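Local coordinates for mandelate racemase / muconate lactonizing enzyme (Burkholderia pseudomallei, PDB 2POD), which is of unknown specific function but belongs to the enolase superfamily, binds a sodium ion in this crystal and may act as a lyase, at residues B[244-249]-B[291-296]; B[307-312]-B[317-322]; B[218-223]-B[270-275]. All blocks are in the same frame, centred on the assembly; numbering follows the deposited sequence.

All three contacts are buried in the beta/alpha-barrel domain, yet they differ in chemistry with their place in it. Contacts 1 and 3 lie at the metal site, their centres about 4 Å apart; Glu-246 from contact 1, and Glu-220 and Glu-272 from contact 3, bind one sodium ion. Carboxylates dominate contact 3, whereas contact 1 adds an apolar pair and a selenomethionine beside its metal ligand. Contact 2 lies on the outer side of the barrel, where a helix meets a strand through small apolar groups. It shares the sheet with contact 1, since strands 289-294 and 319-321 are neighbours, and Asp-295 OD2 meets His-322 ND1 at 2.6 Å.

Contact 1: residues B[244-249]-B[291-296]; sequences WHEDPI and IVMLDI. With NA (sodium ion), chain D.
Trp-244 overlaps the end of the Ile-291 side chain: the Trp-244 atoms CB and CE3 both lie 3.8 Å from Ile-291 CD1. The two side chains cross at about a right angle, and the methyl meets the indole obliquely. With CG of Trp-244 between the backbone N and the carbonyl carbon (chi1 83°), the ring is set with CE3 beside Ile-291 CD1 and NE1 beside Glu-246 OE1. That nitrogen serves a polar role, because Trp-244 NE1 donates to Glu-246 OE1 over 3.0 Å. The bond is bent, with an N-H...O angle of 138°; it uses the anti lone pair of the oxygen, which sits 22° out of the indole plane. Lys-176 forms a salt bridge with the same oxygen, so OE1 has two partners, while OE2 of Glu-246 binds the sodium ion at 2.6 Å. Together these interactions limit rotation of the carboxylate.

Strands 244-246 and 289-294 are separated by strand 268-270 in the parallel barrel of the enolase-superfamily C-terminal domain. The contact therefore forms between side chains alone, without a hydrogen bond across it, and Cys-269 of the intervening strand touches Trp-244, Glu-246, Ile-291 and Met-293.

Met-293, a selenomethionine, crosses the Glu-246 chain at about a right angle and brings both SE and CE over one face of the carboxylate. Its CE lies 3.5 Å from Glu-246 CD and 3.3 Å from Glu-246 OE2, while SE is 3.6 Å from the same CD. This places an apolar group directly beside a metal-binding carboxylate, whose OE2 meets the sodium ion near the carboxylate plane. Asp-247 reaches the methyl more loosely, OD1 to Met-293 CE being 4.3 Å, and its OD2 is hydrogen-bonded to Ser-271 OG.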
ATOM      1  N   TRP B 244       8.184  -3.532 -28.256  1.00 42.32           N
ATOM      2  CA  TRP B 244       8.391  -2.739 -27.049  1.00 41.62           C
ATOM      3  C   TRP B 244       8.216  -1.242 -27.257  1.00 43.97           C
ATOM      4  O   TRP B 244       8.422  -0.740 -28.354  1.00 48.26           O
ATOM      5  CB  TRP B 244       9.716  -3.087 -26.342  1.00 40.54           C
ATOM      6  CG  TRP B 244      11.019  -2.441 -26.822  1.00 40.21           C
ATOM      7  CD1 TRP B 244      11.235  -1.131 -27.166  1.00 35.80           C
ATOM      8  CD2 TRP B 244      12.299  -3.086 -26.916  1.00 46.18           C
ATOM      9  NE1 TRP B 244      12.546  -0.934 -27.495  1.00 37.84           N
ATOM     10  CE2 TRP B 244      13.225  -2.115 -27.350  1.00 41.78           C
ATOM     11  CE3 TRP B 244      12.745  -4.400 -26.695  1.00 43.17           C
ATOM     12  CZ2 TRP B 244      14.579  -2.409 -27.561  1.00 44.99           C
ATOM     13  CZ3 TRP B 244      14.092  -4.694 -26.905  1.00 41.82           C
ATOM     14  CH2 TRP B 244      14.992  -3.702 -27.337  1.00 42.20           C
ATOM     15  N   HIS B 245       7.830  -0.542 -26.194  1.00 45.52           N
ATOM     16  CA  HIS B 245       7.783   0.913 -26.192  1.00 43.44           C
ATOM     17  C   HIS B 245       8.895   1.495 -25.321  1.00 45.81           C
ATOM     18  O   HIS B 245       8.901   1.322 -24.097  1.00 38.73           O
ATOM     19  CB  HIS B 245       6.413   1.411 -25.710  1.00 44.63           C
ATOM     20  CG  HIS B 245       5.276   1.026 -26.607  1.00 49.28           C
ATOM     21  ND1 HIS B 245       3.971   0.970 -26.167  1.00 49.93           N
ATOM     22  CD2 HIS B 245       5.249   0.673 -27.915  1.00 45.47           C
ATOM     23  CE1 HIS B 245       3.190   0.600 -27.167  1.00 54.93           C
ATOM     24  NE2 HIS B 245       3.942   0.408 -28.236  1.00 44.29           N
ATOM     25  N   GLU B 246       9.819   2.205 -25.961  1.00 44.56           N
ATOM     26  CA  GLU B 246      11.059   2.614 -25.330  1.00 45.53           C
ATOM     27  C   GLU B 246      11.032   4.088 -24.949  1.00 48.45           C
ATOM     28  O   GLU B 246      10.650   4.934 -25.756  1.00 47.92           O
ATOM     29  CB  GLU B 246      12.233   2.337 -26.264  1.00 44.36           C
ATOM     30  CG  GLU B 246      13.597   2.572 -25.654  1.00 42.92           C
ATOM     31  CD  GLU B 246      14.711   2.269 -26.627  1.00 45.59           C
ATOM     32  OE1 GLU B 246      14.667   1.201 -27.274  1.00 50.26           O
ATOM     33  OE2 GLU B 246      15.633   3.102 -26.745  1.00 49.44           O
ATOM     34  N   ASP B 247      11.454   4.370 -23.714  1.00 49.50           N
ATOM     35  CA  ASP B 247      11.409   5.704 -23.114  1.00 46.63           C
ATOM     36  C   ASP B 247      10.185   6.543 -23.492  1.00 46.44           C
ATOM     37  O   ASP B 247      10.336   7.618 -24.075  1.00 47.39           O
ATOM     38  CB  ASP B 247      12.711   6.460 -23.404  1.00 47.87           C
ATOM     39  CG  ASP B 247      13.918   5.809 -22.749  1.00 51.15           C
ATOM     40  OD1 ASP B 247      15.028   5.891 -23.315  1.00 55.31           O
ATOM     41  OD2 ASP B 247      13.748   5.200 -21.673  1.00 51.43           O
ATOM     42  N   PRO B 248       8.970   6.042 -23.189  1.00 46.16           N
ATOM     43  CA  PRO B 248       7.771   6.706 -23.701  1.00 46.98           C
ATOM     44  C   PRO B 248       7.404   7.996 -22.977  1.00 49.19           C
ATOM     45  O   PRO B 248       6.710   8.845 -23.548  1.00 51.00           O
ATOM     46  CB  PRO B 248       6.685   5.653 -23.522  1.00 47.11           C
ATOM     47  CG  PRO B 248       7.159   4.810 -22.385  1.00 47.16           C
ATOM     48  CD  PRO B 248       8.641   4.838 -22.396  1.00 46.56           C
ATOM     49  N   ILE B 249       7.859   8.125 -21.733  1.00 47.42           N
ATOM     50  CA  ILE B 249       7.906   9.404 -21.020  1.00 45.45           C
ATOM     51  C   ILE B 249       9.324   9.610 -20.503  1.00 43.61           C
ATOM     52  O   ILE B 249      10.125   8.675 -20.510  1.00 50.40           O
ATOM     53  CB  ILE B 249       6.896   9.461 -19.821  1.00 45.83           C
ATOM     54  CG1 ILE B 249       7.305   8.490 -18.691  1.00 54.09           C
ATOM     55  CG2 ILE B 249       5.465   9.209 -20.299  1.00 42.72           C
ATOM     56  CD1 ILE B 249       6.716   8.813 -17.316  1.00 56.65           C
ATOM     57  N   ILE B 291      11.352  -4.580 -20.302  1.00 38.41           N
ATOM     58  CA  ILE B 291      12.723  -4.800 -20.743  1.00 39.71           C
ATOM     59  C   ILE B 291      13.613  -3.772 -20.083  1.00 38.13           C
ATOM     60  O   ILE B 291      13.352  -2.574 -20.157  1.00 41.30           O
ATOM     61  CB  ILE B 291      12.878  -4.764 -22.301  1.00 42.96           C
ATOM     62  CG1 ILE B 291      12.065  -5.888 -22.955  1.00 40.52           C
ATOM     63  CG2 ILE B 291      14.353  -4.954 -22.716  1.00 42.95           C
ATOM     64  CD1 ILE B 291      10.786  -5.430 -23.575  1.00 46.56           C
ATOM     65  N   VAL B 292      14.653  -4.252 -19.413  1.00 39.30           N
ATOM     66  CA  VAL B 292      15.635  -3.373 -18.802  1.00 40.40           C
ATOM     67  C   VAL B 292      16.680  -2.988 -19.840  1.00 41.79           C
ATOM     68  O   VAL B 292      17.478  -3.814 -20.273  1.00 43.85           O
ATOM     69  CB  VAL B 292      16.253  -4.007 -17.532  1.00 36.44           C
ATOM     70  CG1 VAL B 292      17.450  -3.200 -17.041  1.00 36.75           C
ATOM     71  CG2 VAL B 292      15.187  -4.086 -16.438  1.00 36.56           C
HETATM   72  N   MSE B 293      16.642  -1.732 -20.265  1.00 45.19           N
HETATM   73  CA  MSE B 293      17.637  -1.220 -21.194  1.00 46.95           C
HETATM   74  C   MSE B 293      18.696  -0.420 -20.484  1.00 43.97           C
HETATM   75  O   MSE B 293      18.461   0.122 -19.410  1.00 48.50           O
HETATM   76  CB  MSE B 293      17.004  -0.384 -22.294  1.00 48.42           C
HETATM   77  CG  MSE B 293      17.542  -0.751 -23.660  1.00 67.64           C
HETATM   78 SE   MSE B 293      17.516   0.600 -25.034  1.00 95.32          SE
HETATM   79  CE  MSE B 293      17.024   2.132 -23.940  1.00 97.64           C
ATOM     80  N   LEU B 294      19.855  -0.326 -21.119  1.00 46.99           N
ATOM     81  CA  LEU B 294      21.118  -0.167 -20.431  1.00 48.68           C
ATOM     82  C   LEU B 294      22.099   0.329 -21.473  1.00 47.91           C
ATOM     83  O   LEU B 294      22.254  -0.299 -22.508  1.00 48.87           O
ATOM     84  CB  LEU B 294      21.577  -1.547 -19.931  1.00 55.74           C
ATOM     85  CG  LEU B 294      22.523  -1.703 -18.744  1.00 51.89           C
ATOM     86  CD1 LEU B 294      22.236  -0.641 -17.721  1.00 53.53           C
ATOM     87  CD2 LEU B 294      22.327  -3.066 -18.132  1.00 42.12           C
ATOM     88  N   ASP B 295      22.759   1.449 -21.212  1.00 48.12           N
ATOM     89  CA  ASP B 295      23.930   1.823 -21.994  1.00 44.32           C
ATOM     90  C   ASP B 295      25.162   1.784 -21.106  1.00 41.51           C
ATOM     91  O   ASP B 295      25.245   2.555 -20.160  1.00 47.29           O
ATOM     92  CB  ASP B 295      23.747   3.221 -22.597  1.00 43.48           C
ATOM     93  CG  ASP B 295      24.846   3.589 -23.582  1.00 41.85           C
ATOM     94  OD1 ASP B 295      26.018   3.706 -23.164  1.00 37.21           O
ATOM     95  OD2 ASP B 295      24.537   3.779 -24.778  1.00 48.98           O
ATOM     96  N   ILE B 296      26.135   0.933 -21.435  1.00 39.50           N
ATOM     97  CA  ILE B 296      27.334   0.787 -20.594  1.00 39.80           C
ATOM     98  C   ILE B 296      28.242   2.018 -20.490  1.00 40.06           C
ATOM     99  O   ILE B 296      28.994   2.154 -19.531  1.00 46.69           O
ATOM    100  CB  ILE B 296      28.138  -0.545 -20.829  1.00 40.77           C
ATOM    101  CG1 ILE B 296      29.295  -0.377 -21.819  1.00 41.62           C
ATOM    102  CG2 ILE B 296      27.221  -1.747 -21.087  1.00 34.79           C
ATOM    103  CD1 ILE B 296      28.920  -0.425 -23.263  1.00 52.00           C
TER
HETATM  104 NA    NA D 409      17.506   4.718 -27.698  1.00 66.65          NA

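Contact 2: residues B[307-312]-B[317-322]; sequences KIASMA and LPVAPH
Val-319 holds CG1 anti to its backbone N (chi1 166°), which leaves CG2 anti to the carbonyl carbon and directed at helix 301-314. This one methyl makes the apolar contact with two alanines about one helical turn apart. Val-319 CG2 lies 3.7 Å from Ala-309 CA and 4.0 Å from Ala-309 CB, and the same methyl is 4.0 Å from Ala-312 CB. Since the alanines are three residues apart, they present neighbouring small side chains, and backbone and branch approach closely.

The polar part of the contact is at the other end. Leu-317 N donates to Ala-312 O over 2.9 Å with an N-H...O angle of 155°. It thus takes up a carbonyl near the end of the helix just as the chain leaves it. The bond also brings Leu-317 CB to 3.5 Å from Ala-312 O, a van der Waals contact. Within the helix, Lys-307 O accepts from both Met-311 N and Ser-310 OG on the same face of its plane, which satisfies the serine hydroxyl without any call on the strand.

The segments belong to the beta-alpha-beta unit formed by strand 289-294, helix 301-314 and strand 319-321. Val-292 of the first strand touches both Ala-312 and Val-319. On the helix's remote side Met-311 packs on Met-311 of a neighbouring subunit.

With three methyl groups and a single hydrogen bond across it, the fit of helix to strand is mainly apolar and close, and the bond to Ala-312 O probably helps fix the start of the connection.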
ATOM      1  N   LYS B 307      25.753  -5.857 -13.043  1.00 36.87           N
ATOM      2  CA  LYS B 307      25.091  -6.091 -11.787  1.00 36.11           C
ATOM      3  C   LYS B 307      23.622  -5.745 -11.975  1.00 35.13           C
ATOM      4  O   LYS B 307      22.747  -6.421 -11.434  1.00 37.48           O
ATOM      5  CB  LYS B 307      25.718  -5.197 -10.717  1.00 32.86           C
ATOM      6  CG  LYS B 307      27.137  -5.573 -10.358  1.00 36.27           C
ATOM      7  CD  LYS B 307      27.773  -4.538  -9.437  1.00 34.44           C
ATOM      8  CE  LYS B 307      29.251  -4.842  -9.222  1.00 37.94           C
ATOM      9  NZ  LYS B 307      29.905  -3.830  -8.343  1.00 48.39           N
ATOM     10  N   ILE B 308      23.371  -4.706 -12.772  1.00 33.98           N
ATOM     11  CA  ILE B 308      22.035  -4.366 -13.239  1.00 37.38           C
ATOM     12  C   ILE B 308      21.383  -5.539 -13.974  1.00 37.92           C
ATOM     13  O   ILE B 308      20.231  -5.874 -13.702  1.00 42.79           O
ATOM     14  CB  ILE B 308      22.037  -3.079 -14.107  1.00 33.57           C
ATOM     15  CG1 ILE B 308      22.464  -1.868 -13.271  1.00 33.61           C
ATOM     16  CG2 ILE B 308      20.655  -2.819 -14.700  1.00 37.02           C
ATOM     17  CD1 ILE B 308      23.123  -0.726 -14.080  1.00 18.34           C
ATOM     18  N   ALA B 309      22.137  -6.178 -14.866  1.00 38.71           N
ATOM     19  CA  ALA B 309      21.659  -7.348 -15.607  1.00 39.86           C
ATOM     20  C   ALA B 309      21.252  -8.508 -14.697  1.00 37.44           C
ATOM     21  O   ALA B 309      20.217  -9.137 -14.911  1.00 36.28           O
ATOM     22  CB  ALA B 309      22.703  -7.805 -16.632  1.00 42.42           C
ATOM     23  N   SER B 310      22.067  -8.770 -13.680  1.00 37.99           N
ATOM     24  CA  SER B 310      21.821  -9.870 -12.764  1.00 42.70           C
ATOM     25  C   SER B 310      20.697  -9.569 -11.772  1.00 41.98           C
ATOM     26  O   SER B 310      20.000 -10.480 -11.340  1.00 43.71           O
ATOM     27  CB  SER B 310      23.112 -10.287 -12.056  1.00 43.53           C
ATOM     28  OG  SER B 310      23.686  -9.210 -11.340  1.00 56.77           O
HETATM   29  N   MSE B 311      20.523  -8.290 -11.435  1.00 44.72           N
HETATM   30  CA  MSE B 311      19.330  -7.793 -10.731  1.00 45.43           C
HETATM   31  C   MSE B 311      18.043  -7.995 -11.523  1.00 43.80           C
HETATM   32  O   MSE B 311      17.082  -8.565 -11.012  1.00 47.14           O
HETATM   33  CB  MSE B 311      19.467  -6.302 -10.444  1.00 48.01           C
HETATM   34  CG  MSE B 311      20.000  -5.954  -9.086  1.00 54.71           C
HETATM   35 SE   MSE B 311      19.671  -4.082  -8.684  1.00 74.76          SE
HETATM   36  CE  MSE B 311      17.812  -4.199  -8.176  1.00 62.76           C
ATOM     37  N   ALA B 312      18.032  -7.503 -12.760  1.00 36.21           N
ATOM     38  CA  ALA B 312      16.882  -7.610 -13.654  1.00 36.90           C
ATOM     39  C   ALA B 312      16.385  -9.040 -13.862  1.00 39.68           C
ATOM     40  O   ALA B 312      15.187  -9.250 -14.046  1.00 40.84           O
ATOM     41  CB  ALA B 312      17.198  -6.966 -14.997  1.00 36.85           C
ATOM     42  N   LEU B 317      13.159 -10.204 -15.901  1.00 39.52           N
ATOM     43  CA  LEU B 317      13.233  -9.256 -17.001  1.00 41.40           C
ATOM     44  C   LEU B 317      14.488  -9.471 -17.842  1.00 38.99           C
ATOM     45  O   LEU B 317      15.548  -9.789 -17.298  1.00 40.36           O
ATOM     46  CB  LEU B 317      13.130  -7.807 -16.499  1.00 39.11           C
ATOM     47  CG  LEU B 317      11.882  -7.442 -15.696  1.00 34.59           C
ATOM     48  CD1 LEU B 317      11.830  -5.955 -15.467  1.00 29.48           C
ATOM     49  CD2 LEU B 317      10.589  -7.938 -16.341  1.00 30.70           C
ATOM     50  N   PRO B 318      14.361  -9.328 -19.176  1.00 38.88           N
ATOM     51  CA  PRO B 318      15.532  -9.313 -20.034  1.00 39.43           C
ATOM     52  C   PRO B 318      16.224  -7.967 -20.116  1.00 42.87           C
ATOM     53  O   PRO B 318      15.560  -6.924 -20.101  1.00 45.14           O
ATOM     54  CB  PRO B 318      14.983  -9.719 -21.401  1.00 37.71           C
ATOM     55  CG  PRO B 318      13.538  -9.369 -21.378  1.00 37.37           C
ATOM     56  CD  PRO B 318      13.107  -9.214 -19.946  1.00 40.07           C
ATOM     57  N   VAL B 319      17.554  -8.008 -20.202  1.00 42.74           N
ATOM     58  CA  VAL B 319      18.357  -6.842 -20.573  1.00 47.83           C
ATOM     59  C   VAL B 319      18.592  -6.754 -22.088  1.00 46.30           C
ATOM     60  O   VAL B 319      18.857  -7.766 -22.748  1.00 43.58           O
ATOM     61  CB  VAL B 319      19.685  -6.778 -19.754  1.00 51.70           C
ATOM     62  CG1 VAL B 319      20.687  -5.795 -20.352  1.00 54.53           C
ATOM     63  CG2 VAL B 319      19.382  -6.374 -18.331  1.00 50.00           C
ATOM     64  N   ALA B 320      18.454  -5.544 -22.626  1.00 44.95           N
ATOM     65  CA  ALA B 320      18.897  -5.228 -23.977  1.00 44.02           C
ATOM     66  C   ALA B 320      19.879  -4.054 -23.939  1.00 46.89           C
ATOM     67  O   ALA B 320      19.463  -2.908 -23.771  1.00 49.62           O
ATOM     68  CB  ALA B 320      17.698  -4.896 -24.867  1.00 41.06           C
ATOM     69  N   PRO B 321      21.190  -4.334 -24.073  1.00 40.54           N
ATOM     70  CA  PRO B 321      22.197  -3.267 -24.096  1.00 38.75           C
ATOM     71  C   PRO B 321      22.123  -2.331 -25.309  1.00 43.53           C
ATOM     72  O   PRO B 321      21.917  -2.781 -26.442  1.00 46.89           O
ATOM     73  CB  PRO B 321      23.521  -4.026 -24.061  1.00 32.94           C
ATOM     74  CG  PRO B 321      23.156  -5.396 -23.566  1.00 41.10           C
ATOM     75  CD  PRO B 321      21.814  -5.663 -24.148  1.00 37.60           C
ATOM     76  N   HIS B 322      22.288  -1.040 -25.034  1.00 40.87           N
ATOM     77  CA  HIS B 322      22.209   0.040 -26.010  1.00 47.78           C
ATOM     78  C   HIS B 322      23.541   0.187 -26.734  1.00 52.71           C
ATOM     79  O   HIS B 322      24.600   0.210 -26.096  1.00 56.57           O
ATOM     80  CB  HIS B 322      21.900   1.355 -25.276  1.00 45.89           C
ATOM     81  CG  HIS B 322      21.624   2.517 -26.179  1.00 43.89           C
ATOM     82  ND1 HIS B 322      22.275   3.726 -26.059  1.00 47.79           N
ATOM     83  CD2 HIS B 322      20.755   2.661 -27.205  1.00 39.95           C
ATOM     84  CE1 HIS B 322      21.817   4.564 -26.973  1.00 38.49           C
ATOM     85  NE2 HIS B 322      20.894   3.941 -27.682  1.00 42.71           N
TER

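Contact 3: residues B[218-223]-B[270-275]; sequences MVEFHS and ASETLA. With NA (sodium ion), chain D.
The carboxylates of Glu-220 and Glu-272 are turned 88° against each other, and they meet through the sodium ion, not directly. Glu-220 OE1 binds the sodium at 2.3 Å and Glu-272 OE2 binds it at 2.2 Å, while these two oxygens stay 4.0 Å apart; the cation would offset their mutual repulsion. The second oxygen of Glu-220, OE2, is met by His-222 N at 2.7 Å from above the carboxylate plane, 40° out of it. One face of the His-222 imidazole carries Glu-220 CG, 3.4 Å above its centre, and the ring also packs edge-to-face with Trp-178. The bend of Glu-220 at chi2 (73°) turns its carboxylate toward the metal. Glu-272 OE1 is hydrogen-bonded to Tyr-73 OH of a neighbouring subunit.

Away from the metal the contact is sparse: Ser-223 OG comes only to 4.4 Å from Thr-273 CG2 and has no partner in the model. Thr-273 N closes an ST turn on Ser-271 OG, after a cis peptide bond preceding Ser-271.

Glu-246 completes the protein ligands, giving the three acidic ligands characteristic of the enolase superfamily's metal site. Glu-220 ends strand 216-220, Glu-246 ends the adjacent strand 244-246, and Glu-272 follows strand 268-270 in the loop leading to helix 276-285.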
HETATM    1  N   MSE B 218      10.090  -2.318 -32.653  1.00 45.71           N
HETATM    2  CA  MSE B 218      10.165  -1.651 -31.375  1.00 47.10           C
HETATM    3  C   MSE B 218      10.131  -0.146 -31.582  1.00 46.64           C
HETATM    4  O   MSE B 218      10.838   0.388 -32.425  1.00 46.55           O
HETATM    5  CB  MSE B 218      11.411  -2.088 -30.593  1.00 49.83           C
HETATM    6  CG  MSE B 218      12.602  -2.475 -31.440  1.00 50.92           C
HETATM    7 SE   MSE B 218      13.070  -4.380 -31.425  1.00 69.10          SE
HETATM    8  CE  MSE B 218      11.590  -5.165 -32.174  1.00 35.17           C
ATOM      9  N   VAL B 219       9.286   0.532 -30.813  1.00 47.99           N
ATOM     10  CA  VAL B 219       9.116   1.969 -30.946  1.00 42.72           C
ATOM     11  C   VAL B 219      10.007   2.694 -29.955  1.00 43.24           C
ATOM     12  O   VAL B 219       9.969   2.417 -28.761  1.00 38.48           O
ATOM     13  CB  VAL B 219       7.662   2.394 -30.717  1.00 41.20           C
ATOM     14  CG1 VAL B 219       7.436   3.788 -31.275  1.00 38.63           C
ATOM     15  CG2 VAL B 219       6.710   1.399 -31.342  1.00 39.18           C
ATOM     16  N   GLU B 220      10.814   3.615 -30.469  1.00 45.18           N
ATOM     17  CA  GLU B 220      11.610   4.516 -29.647  1.00 46.16           C
ATOM     18  C   GLU B 220      10.869   5.847 -29.538  1.00 46.75           C
ATOM     19  O   GLU B 220      10.362   6.352 -30.534  1.00 49.70           O
ATOM     20  CB  GLU B 220      12.989   4.702 -30.294  1.00 46.64           C
ATOM     21  CG  GLU B 220      13.746   5.942 -29.886  1.00 51.33           C
ATOM     22  CD  GLU B 220      14.297   5.864 -28.474  1.00 69.69           C
ATOM     23  OE1 GLU B 220      15.476   5.477 -28.336  1.00 74.19           O
ATOM     24  OE2 GLU B 220      13.574   6.185 -27.500  1.00 65.97           O
ATOM     25  N   PHE B 221      10.785   6.406 -28.333  1.00 46.40           N
ATOM     26  CA  PHE B 221      10.044   7.650 -28.143  1.00 44.41           C
ATOM     27  C   PHE B 221      10.929   8.815 -27.732  1.00 40.76           C
ATOM     28  O   PHE B 221      10.473   9.963 -27.700  1.00 39.80           O
ATOM     29  CB  PHE B 221       8.922   7.467 -27.125  1.00 45.86           C
ATOM     30  CG  PHE B 221       7.759   6.673 -27.632  1.00 40.61           C
ATOM     31  CD1 PHE B 221       7.555   5.365 -27.203  1.00 42.45           C
ATOM     32  CD2 PHE B 221       6.855   7.234 -28.527  1.00 43.30           C
ATOM     33  CE1 PHE B 221       6.472   4.619 -27.667  1.00 38.95           C
ATOM     34  CE2 PHE B 221       5.773   6.506 -28.991  1.00 36.03           C
ATOM     35  CZ  PHE B 221       5.574   5.194 -28.553  1.00 43.50           C
ATOM     36  N   HIS B 222      12.180   8.500 -27.404  1.00 41.38           N
ATOM     37  CA  HIS B 222      13.211   9.471 -26.993  1.00 42.28           C
ATOM     38  C   HIS B 222      12.895  10.350 -25.788  1.00 40.79           C
ATOM     39  O   HIS B 222      13.447  11.449 -25.678  1.00 46.06           O
ATOM     40  CB  HIS B 222      13.697  10.318 -28.177  1.00 42.36           C
ATOM     41  CG  HIS B 222      14.622   9.593 -29.103  1.00 54.31           C
ATOM     42  ND1 HIS B 222      14.328   9.383 -30.432  1.00 54.83           N
ATOM     43  CD2 HIS B 222      15.840   9.036 -28.895  1.00 60.09           C
ATOM     44  CE1 HIS B 222      15.326   8.735 -31.006  1.00 61.18           C
ATOM     45  NE2 HIS B 222      16.251   8.502 -30.092  1.00 65.27           N
ATOM     46  N   SER B 223      12.026   9.864 -24.895  1.00 42.30           N
ATOM     47  CA  SER B 223      11.593  10.597 -23.681  1.00 42.41           C
ATOM     48  C   SER B 223      10.840  11.905 -23.965  1.00 40.31           C
ATOM     49  O   SER B 223      10.852  12.825 -23.150  1.00 41.72           O
ATOM     50  CB  SER B 223      12.771  10.846 -22.716  1.00 43.02           C
ATOM     51  OG  SER B 223      13.480   9.656 -22.425  1.00 45.98           O
ATOM     52  N   ALA B 270      13.097   0.422 -20.758  1.00 37.69           N
ATOM     53  CA  ALA B 270      13.636   1.560 -20.025  1.00 40.06           C
ATOM     54  C   ALA B 270      14.924   1.096 -19.367  1.00 35.74           C
ATOM     55  O   ALA B 270      15.007  -0.072 -19.004  1.00 37.79           O
ATOM     56  CB  ALA B 270      12.632   2.026 -18.966  1.00 39.93           C
ATOM     57  N   SER B 271      15.927   1.963 -19.200  1.00 35.52           N
ATOM     58  CA  SER B 271      16.140   3.211 -19.946  1.00 40.30           C
ATOM     59  C   SER B 271      17.641   3.444 -20.066  1.00 39.99           C
ATOM     60  O   SER B 271      18.374   3.297 -19.083  1.00 46.56           O
ATOM     61  CB  SER B 271      15.561   4.408 -19.185  1.00 40.12           C
ATOM     62  OG  SER B 271      15.710   5.607 -19.922  1.00 39.01           O
ATOM     63  N   GLU B 272      18.082   3.841 -21.257  1.00 40.45           N
ATOM     64  CA  GLU B 272      19.469   4.275 -21.510  1.00 42.00           C
ATOM     65  C   GLU B 272      19.876   5.520 -20.716  1.00 38.84           C
ATOM     66  O   GLU B 272      21.066   5.763 -20.503  1.00 38.66           O
ATOM     67  CB  GLU B 272      19.672   4.548 -23.005  1.00 42.17           C
ATOM     68  CG  GLU B 272      18.788   5.681 -23.527  1.00 51.97           C
ATOM     69  CD  GLU B 272      18.768   5.776 -25.023  1.00 60.04           C
ATOM     70  OE1 GLU B 272      19.150   6.832 -25.561  1.00 65.26           O
ATOM     71  OE2 GLU B 272      18.350   4.799 -25.683  1.00 65.43           O
ATOM     72  N   THR B 273      18.888   6.303 -20.285  1.00 39.73           N
ATOM     73  CA  THR B 273      19.127   7.533 -19.532  1.00 39.02           C
ATOM     74  C   THR B 273      19.446   7.285 -18.056  1.00 37.49           C
ATOM     75  O   THR B 273      19.987   8.164 -17.380  1.00 38.26           O
ATOM     76  CB  THR B 273      17.937   8.499 -19.636  1.00 38.35           C
ATOM     77  OG1 THR B 273      16.822   7.971 -18.902  1.00 51.56           O
ATOM     78  CG2 THR B 273      17.537   8.705 -21.095  1.00 36.26           C
ATOM     79  N   LEU B 274      19.103   6.094 -17.566  1.00 37.84           N
ATOM     80  CA  LEU B 274      19.246   5.761 -16.149  1.00 41.74           C
ATOM     81  C   LEU B 274      20.633   5.201 -15.820  1.00 37.98           C
ATOM     82  O   LEU B 274      21.208   4.445 -16.602  1.00 36.94           O
ATOM     83  CB  LEU B 274      18.163   4.765 -15.722  1.00 42.32           C
ATOM     84  CG  LEU B 274      16.755   5.312 -15.490  1.00 48.81           C
ATOM     85  CD1 LEU B 274      15.765   4.161 -15.437  1.00 41.03           C
ATOM     86  CD2 LEU B 274      16.683   6.158 -14.208  1.00 47.64           C
ATOM     87  N   ALA B 275      21.155   5.563 -14.655  1.00 38.90           N
ATOM     88  CA  ALA B 275      22.496   5.140 -14.270  1.00 39.85           C
ATOM     89  C   ALA B 275      22.515   4.320 -12.988  1.00 37.86           C
ATOM     90  O   ALA B 275      21.753   4.593 -12.069  1.00 40.04           O
ATOM     91  CB  ALA B 275      23.421   6.332 -14.168  1.00 37.79           C
TER
HETATM   92 NA    NA D 409      17.506   4.718 -27.698  1.00 66.65          NA